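Local coordinates for 27kDa outer membrane protein (Silicibacter pomeroyi, PDB 3GYK) that probably acts as a thiol-disulfide oxidoreductase, through the DsbA-like thioredoxin domain that makes up most of this fragment, at residues 29-34 / 62-67; 35-40 / 144-149. All blocks are in the same frame, centred on the assembly; numbering follows the deposited sequence. Where two conformers were deposited one is given.

Contact 1: 29-34 / 62-67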
loop_
_atom_site.group_PDB
_atom_site.type_symbol
_atom_site.label_atom_id
_atom_site.label_comp_id
_atom_site.label_asym_id
_atom_site.label_seq_id
_atom_site.Cartn_x
_atom_site.Cartn_y
_atom_site.Cartn_z
ATOM N N PHE A 29 -3.300 0.762 -4.360
ATOM C CA PHE A 29 -2.151 0.361 -5.183
ATOM C C PHE A 29 -1.272 1.607 -5.270
ATOM O O PHE A 29 -1.746 2.685 -5.674
ATOM C CB PHE A 29 -2.628 0.018 -6.598
ATOM C CG PHE A 29 -3.348 -1.329 -6.726
ATOM C CD1 PHE A 29 -2.776 -2.376 -7.457
ATOM C CD2 PHE A 29 -4.632 -1.517 -6.166
ATOM C CE1 PHE A 29 -3.434 -3.600 -7.617
ATOM C CE2 PHE A 29 -5.311 -2.739 -6.325
ATOM C CZ PHE A 29 -4.715 -3.787 -7.029
ATOM N N PHE A 30 0.014 1.481 -4.950
ATOM C CA PHE A 30 0.848 2.688 -4.872
ATOM C C PHE A 30 2.323 2.407 -5.195
ATOM O O PHE A 30 2.758 1.242 -5.231
ATOM C CB PHE A 30 0.767 3.288 -3.446
ATOM C CG PHE A 30 1.162 2.312 -2.371
ATOM C CD1 PHE A 30 2.499 2.090 -2.079
ATOM C CD2 PHE A 30 0.184 1.573 -1.688
ATOM C CE1 PHE A 30 2.877 1.165 -1.104
ATOM C CE2 PHE A 30 0.561 0.622 -0.720
ATOM C CZ PHE A 30 1.902 0.434 -0.422
ATOM N N ASP A 31 3.057 3.510 -5.413
ATOM C CA ASP A 31 4.497 3.499 -5.765
ATOM C C ASP A 31 5.096 4.637 -4.944
ATOM O O ASP A 31 4.531 5.739 -4.905
ATOM C CB ASP A 31 4.621 3.747 -7.284
ATOM C CG ASP A 31 6.063 3.814 -7.782
ATOM O OD1 ASP A 31 6.825 4.669 -7.272
ATOM O OD2 ASP A 31 6.407 3.045 -8.714
ATOM N N TYR A 32 6.238 4.376 -4.290
ATOM C CA TYR A 32 6.844 5.362 -3.376
ATOM C C TYR A 32 7.381 6.622 -4.048
ATOM O O TYR A 32 7.644 7.588 -3.362
ATOM C CB TYR A 32 7.925 4.734 -2.453
ATOM C CG TYR A 32 7.317 3.763 -1.473
ATOM C CD1 TYR A 32 6.590 4.229 -0.363
ATOM C CD2 TYR A 32 7.445 2.387 -1.660
ATOM C CE1 TYR A 32 5.976 3.326 0.539
ATOM C CE2 TYR A 32 6.847 1.466 -0.755
ATOM C CZ TYR A 32 6.123 1.946 0.332
ATOM O OH TYR A 32 5.526 1.033 1.180
ATOM N N ASN A 33 7.490 6.622 -5.382
ATOM C CA ASN A 33 7.926 7.785 -6.119
ATOM C C ASN A 33 6.807 8.510 -6.866
ATOM O O ASN A 33 7.056 9.478 -7.612
ATOM C CB ASN A 33 9.044 7.386 -7.072
ATOM C CG ASN A 33 10.380 7.226 -6.341
ATOM O OD1 ASN A 33 10.780 8.118 -5.595
ATOM N ND2 ASN A 33 11.061 6.100 -6.552
ATOM N N CYS A 34 5.578 8.067 -6.627
ATOM C CA CYS A 34 4.426 8.669 -7.278
ATOM C C CYS A 34 3.941 9.906 -6.504
ATOM O O CYS A 34 3.537 9.796 -5.327
ATOM C CB CYS A 34 3.351 7.598 -7.425
ATOM S SG CYS A 34 1.731 8.253 -7.938
ATOM N N PRO A 62 5.183 -1.214 -7.735
ATOM C CA PRO A 62 6.276 -0.357 -8.212
ATOM C C PRO A 62 6.309 -0.318 -9.757
ATOM O O PRO A 62 6.509 -1.351 -10.408
ATOM C CB PRO A 62 7.520 -1.027 -7.625
ATOM C CG PRO A 62 7.126 -2.519 -7.511
ATOM C CD PRO A 62 5.685 -2.399 -6.995
ATOM N N ILE A 63 6.078 0.862 -10.313
ATOM C CA ILE A 63 5.959 1.043 -11.771
ATOM C C ILE A 63 6.783 2.206 -12.300
ATOM O O ILE A 63 6.851 2.404 -13.501
ATOM C CB ILE A 63 4.458 1.168 -12.219
ATOM C CG1 ILE A 63 3.763 2.335 -11.507
ATOM C CG2 ILE A 63 3.704 -0.184 -11.971
ATOM C CD1 ILE A 63 2.311 2.643 -12.001
ATOM N N LEU A 64 7.422 2.963 -11.411
ATOM C CA LEU A 64 8.132 4.180 -11.816
ATOM C C LEU A 64 9.644 3.989 -11.780
ATOM O O LEU A 64 10.399 4.962 -11.744
ATOM C CB LEU A 64 7.708 5.381 -10.943
ATOM C CG LEU A 64 6.223 5.740 -11.008
ATOM C CD1 LEU A 64 5.934 6.945 -10.146
ATOM C CD2 LEU A 64 5.807 6.042 -12.468
ATOM N N GLY A 65 10.090 2.737 -11.808
ATOM C CA GLY A 65 11.486 2.449 -12.129
ATOM C C GLY A 65 12.230 1.673 -11.057
ATOM O O GLY A 65 11.618 1.095 -10.141
ATOM N N GLU A 66 13.557 1.670 -11.160
ATOM C CA GLU A 66 14.377 0.826 -10.284
ATOM C C GLU A 66 14.352 1.283 -8.824
ATOM O O GLU A 66 14.395 0.451 -7.917
ATOM C CB GLU A 66 15.812 0.755 -10.817
ATOM C CG GLU A 66 15.887 0.052 -12.166
ATOM C CD GLU A 66 17.260 0.126 -12.798
ATOM O OE1 GLU A 66 18.269 -0.079 -12.076
ATOM O OE2 GLU A 66 17.330 0.383 -14.021
ATOM N N GLY A 67 14.301 2.597 -8.598
ATOM C CA GLY A 67 14.219 3.144 -7.221
ATOM C C GLY A 67 12.899 2.718 -6.583
ATOM O O GLY A 67 12.849 2.251 -5.426
#
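Phe30 reaches Pro62 through its backbone alone, the carbonyl O lying 4.3 Å from Pro62 N, while its ring turns back into the core. Here strand 24-30 gives out and Asp31 takes over. Its CG stands anti to the backbone N, which sends the carboxylate across to the 62-67 loop. OD2 accepts two successive backbone amides. Ile63 N meets Asp31 OD2 at 2.7 Å, nearly along its C-O axis, with a fairly straight N-H approach of 160°. Leu64 N sits on the syn side of the same Asp31 OD2 at 2.9 Å, lifted 30° from the carboxylate plane and more bent at 141°. The other oxygen works on its own segment: OD1 takes Asn33 N at 2.8 Å, making an Asx turn inside the type I turn from Asp31 to Cys34, and it also bonds Ser68 OG at the start of helix 66-77. Asn33 comes next, its ND2 3.8 Å from Gly67 C and bonded to the same Ser68 hydroxyl, its OD1 taken by Ala98 N. At Cys34, the N-cap residue of helix 35-50, the contact turns apolar: Leu64 lays CD1 against the backbone, and that methyl also stands 3.8 Å from Cys34 CB. Four hydrogen bonds thus grip one buried carboxylate, two on each oxygen. Such a donor-rich setting would probably stabilise a negative charge on Asp31, and it fixes the turn leading into the first cysteine of the CxxC sequence against the loop before helix 66-77.

Contact 2: 35-40 / 144-149. With SO4 (sulfate ion), chain F.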
loop_
_atom_site.group_PDB
_atom_site.type_symbol
_atom_site.label_atom_id
_atom_site.label_comp_id
_atom_site.label_asym_id
_atom_site.label_seq_id
_atom_site.Cartn_x
_atom_site.Cartn_y
_atom_site.Cartn_z
ATOM N N PRO A 35 3.956 11.084 -7.150
ATOM C CA PRO A 35 3.588 12.330 -6.455
ATOM C C PRO A 35 2.165 12.278 -5.893
ATOM O O PRO A 35 1.906 12.764 -4.776
ATOM C CB PRO A 35 3.673 13.386 -7.556
ATOM C CG PRO A 35 4.645 12.839 -8.531
ATOM C CD PRO A 35 4.491 11.349 -8.503
ATOM N N TYR A 36 1.230 11.707 -6.656
ATOM C CA TYR A 36 -0.122 11.619 -6.120
ATOM C C TYR A 36 -0.273 10.588 -5.005
ATOM O O TYR A 36 -1.140 10.749 -4.170
ATOM C CB TYR A 36 -1.157 11.381 -7.235
ATOM C CG TYR A 36 -1.702 12.635 -7.885
ATOM C CD1 TYR A 36 -1.452 12.912 -9.226
ATOM C CD2 TYR A 36 -2.539 13.507 -7.181
ATOM C CE1 TYR A 36 -1.975 14.041 -9.827
ATOM C CE2 TYR A 36 -3.078 14.625 -7.778
ATOM C CZ TYR A 36 -2.805 14.883 -9.105
ATOM O OH TYR A 36 -3.344 16.009 -9.693
ATOM N N CYS A 37 0.528 9.515 -5.012
ATOM C CA CYS A 37 0.579 8.607 -3.845
ATOM C C CYS A 37 1.070 9.317 -2.600
ATOM O O CYS A 37 0.530 9.121 -1.491
ATOM C CB CYS A 37 1.469 7.400 -4.144
ATOM S SG CYS A 37 0.744 6.328 -5.416
ATOM N N ARG A 38 2.108 10.126 -2.751
ATOM C CA ARG A 38 2.625 10.853 -1.602
ATOM C C ARG A 38 1.554 11.818 -1.044
ATOM O O ARG A 38 1.424 11.982 0.183
ATOM C CB ARG A 38 3.934 11.567 -1.961
ATOM C CG ARG A 38 5.073 10.621 -2.245
ATOM C CD ARG A 38 6.408 11.358 -2.450
ATOM N NE ARG A 38 7.484 10.382 -2.567
ATOM C CZ ARG A 38 8.779 10.680 -2.517
ATOM N NH1 ARG A 38 9.165 11.932 -2.340
ATOM N NH2 ARG A 38 9.679 9.707 -2.638
ATOM N N ARG A 39 0.796 12.445 -1.951
ATOM C CA ARG A 39 -0.322 13.303 -1.596
ATOM C C ARG A 39 -1.480 12.522 -0.931
ATOM O O ARG A 39 -2.135 13.035 -0.013
ATOM C CB ARG A 39 -0.828 14.021 -2.857
ATOM C CG ARG A 39 -1.766 15.157 -2.550
ATOM C CD ARG A 39 -2.081 15.989 -3.791
ATOM N NE ARG A 39 -3.357 16.679 -3.613
ATOM C CZ ARG A 39 -3.972 17.384 -4.558
ATOM N NH1 ARG A 39 -3.411 17.513 -5.759
ATOM N NH2 ARG A 39 -5.145 17.959 -4.299
ATOM N N ALA A 40 -1.731 11.302 -1.406
ATOM C CA ALA A 40 -2.813 10.469 -0.877
ATOM C C ALA A 40 -2.508 9.983 0.549
ATOM O O ALA A 40 -3.428 9.659 1.282
ATOM C CB ALA A 40 -3.080 9.252 -1.800
ATOM N N GLY A 144 -2.284 3.238 -13.605
ATOM C CA GLY A 144 -1.168 3.791 -12.823
ATOM C C GLY A 144 -1.600 3.994 -11.387
ATOM O O GLY A 144 -2.690 3.523 -10.962
ATOM N N THR A 145 -0.767 4.698 -10.635
ATOM C CA THR A 145 -0.981 4.861 -9.187
ATOM C C THR A 145 -1.213 6.342 -8.866
ATOM O O THR A 145 -0.743 7.196 -9.619
ATOM C CB THR A 145 0.261 4.393 -8.396
ATOM O OG1 THR A 145 1.405 5.118 -8.869
ATOM C CG2 THR A 145 0.512 2.920 -8.641
ATOM N N PRO A 146 -1.962 6.656 -7.782
ATOM C CA PRO A 146 -2.685 5.720 -6.895
ATOM C C PRO A 146 -3.969 5.225 -7.531
ATOM O O PRO A 146 -4.599 5.975 -8.319
ATOM C CB PRO A 146 -2.986 6.576 -5.632
ATOM C CG PRO A 146 -3.062 7.971 -6.151
ATOM C CD PRO A 146 -2.138 8.063 -7.363
ATOM N N SER A 147 -4.328 3.963 -7.269
ATOM C CA SER A 147 -5.689 3.478 -7.585
ATOM C C SER A 147 -6.250 2.766 -6.354
ATOM O O SER A 147 -5.513 2.128 -5.597
ATOM C CB SER A 147 -5.690 2.516 -8.776
ATOM O OG SER A 147 -5.363 3.166 -10.004
ATOM N N PHE A 148 -7.561 2.876 -6.162
ATOM C CA PHE A 148 -8.199 2.321 -4.974
ATOM C C PHE A 148 -9.349 1.381 -5.332
ATOM O O PHE A 148 -10.011 1.519 -6.357
ATOM C CB PHE A 148 -8.775 3.448 -4.092
ATOM C CG PHE A 148 -7.735 4.381 -3.533
ATOM C CD1 PHE A 148 -7.150 4.129 -2.298
ATOM C CD2 PHE A 148 -7.381 5.536 -4.223
ATOM C CE1 PHE A 148 -6.182 5.026 -1.751
ATOM C CE2 PHE A 148 -6.418 6.419 -3.705
ATOM C CZ PHE A 148 -5.810 6.151 -2.456
ATOM N N VAL A 149 -9.598 0.438 -4.427
ATOM C CA VAL A 149 -10.839 -0.345 -4.432
ATOM C C VAL A 149 -11.484 -0.030 -3.102
ATOM O O VAL A 149 -10.799 0.005 -2.071
ATOM C CB VAL A 149 -10.549 -1.883 -4.461
ATOM C CG1 VAL A 149 -11.853 -2.691 -4.425
ATOM C CG2 VAL A 149 -9.714 -2.270 -5.694
HETATM S S SO4 F . 0.341 16.548 -7.279
HETATM O O1 SO4 F . -0.588 17.029 -8.298
HETATM O O2 SO4 F . 1.714 16.791 -7.709
HETATM O O3 SO4 F . 0.050 17.247 -6.028
HETATM O O4 SO4 F . 0.185 15.109 -7.093
#
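Tyr36 and Pro146 bring together two features of thioredoxin-fold oxidoreductases, a CxxC sequence at a helix start and the cis-proline loop; the peptide bond from Thr145 to Pro146 is cis. The Tyr36 side chain can be followed outward from CB. Tyr36 CB packs 3.5 Å from Pro146 CD, and the ring then leads away from the proline. Over its centre, 3.1 Å above the plane, sits O4 of a sulfate ion, probably from the crystallisation liquor. Farther along the ring, the sulfate's O1 takes over as neighbour, 3.2 Å from Tyr36 CZ, and it stays close to OH at the tip. Arg39, one helical turn along from Pro35, reaches the same ion with its side chain extended from CG to NE: NH1 gives O3 a weak hydrogen bond of 3.5 Å. Cys37 meets the loop through its sulfur. With SG anti to the carbonyl carbon (chi1 -67°), Cys37 SG lies 3.6 Å from Thr145 CB and also touches Pro146 N and CB. One turn later the contact thins out, Ala40 CB meeting CZ at the edge of the Phe148 ring near its plane. The loop has its own tie, since Ser147 OG donates to Gly144 O nearly in line with the carbonyl, bridging the residues on either side of the cis peptide. The pairing of cysteine and cis-proline is consistent with a redox site as in other members of the family. In this model Cys37 SG is not joined to Cys34 SG by a disulfide.

Overall arrangement
From the N terminus, strand 24-30 runs out into the turn at 31-34, and the chain passes directly into helix 35-50. It returns by strand 54-60, parallel to 24-30, and contact 1 closes this beta-alpha-beta crossover just beyond the ends of its two strands. Contact 2 closes a far longer loop of 103 residues, mostly helical, bringing the start of helix 35-50 to the approach of strand 147-150. The two loops cross, because 35-40 lies inside the first and 62-67 inside the second. They meet in the sheet, where Phe29 pairs with Ser147, and at the CxxC pair, with one cysteine in each contact.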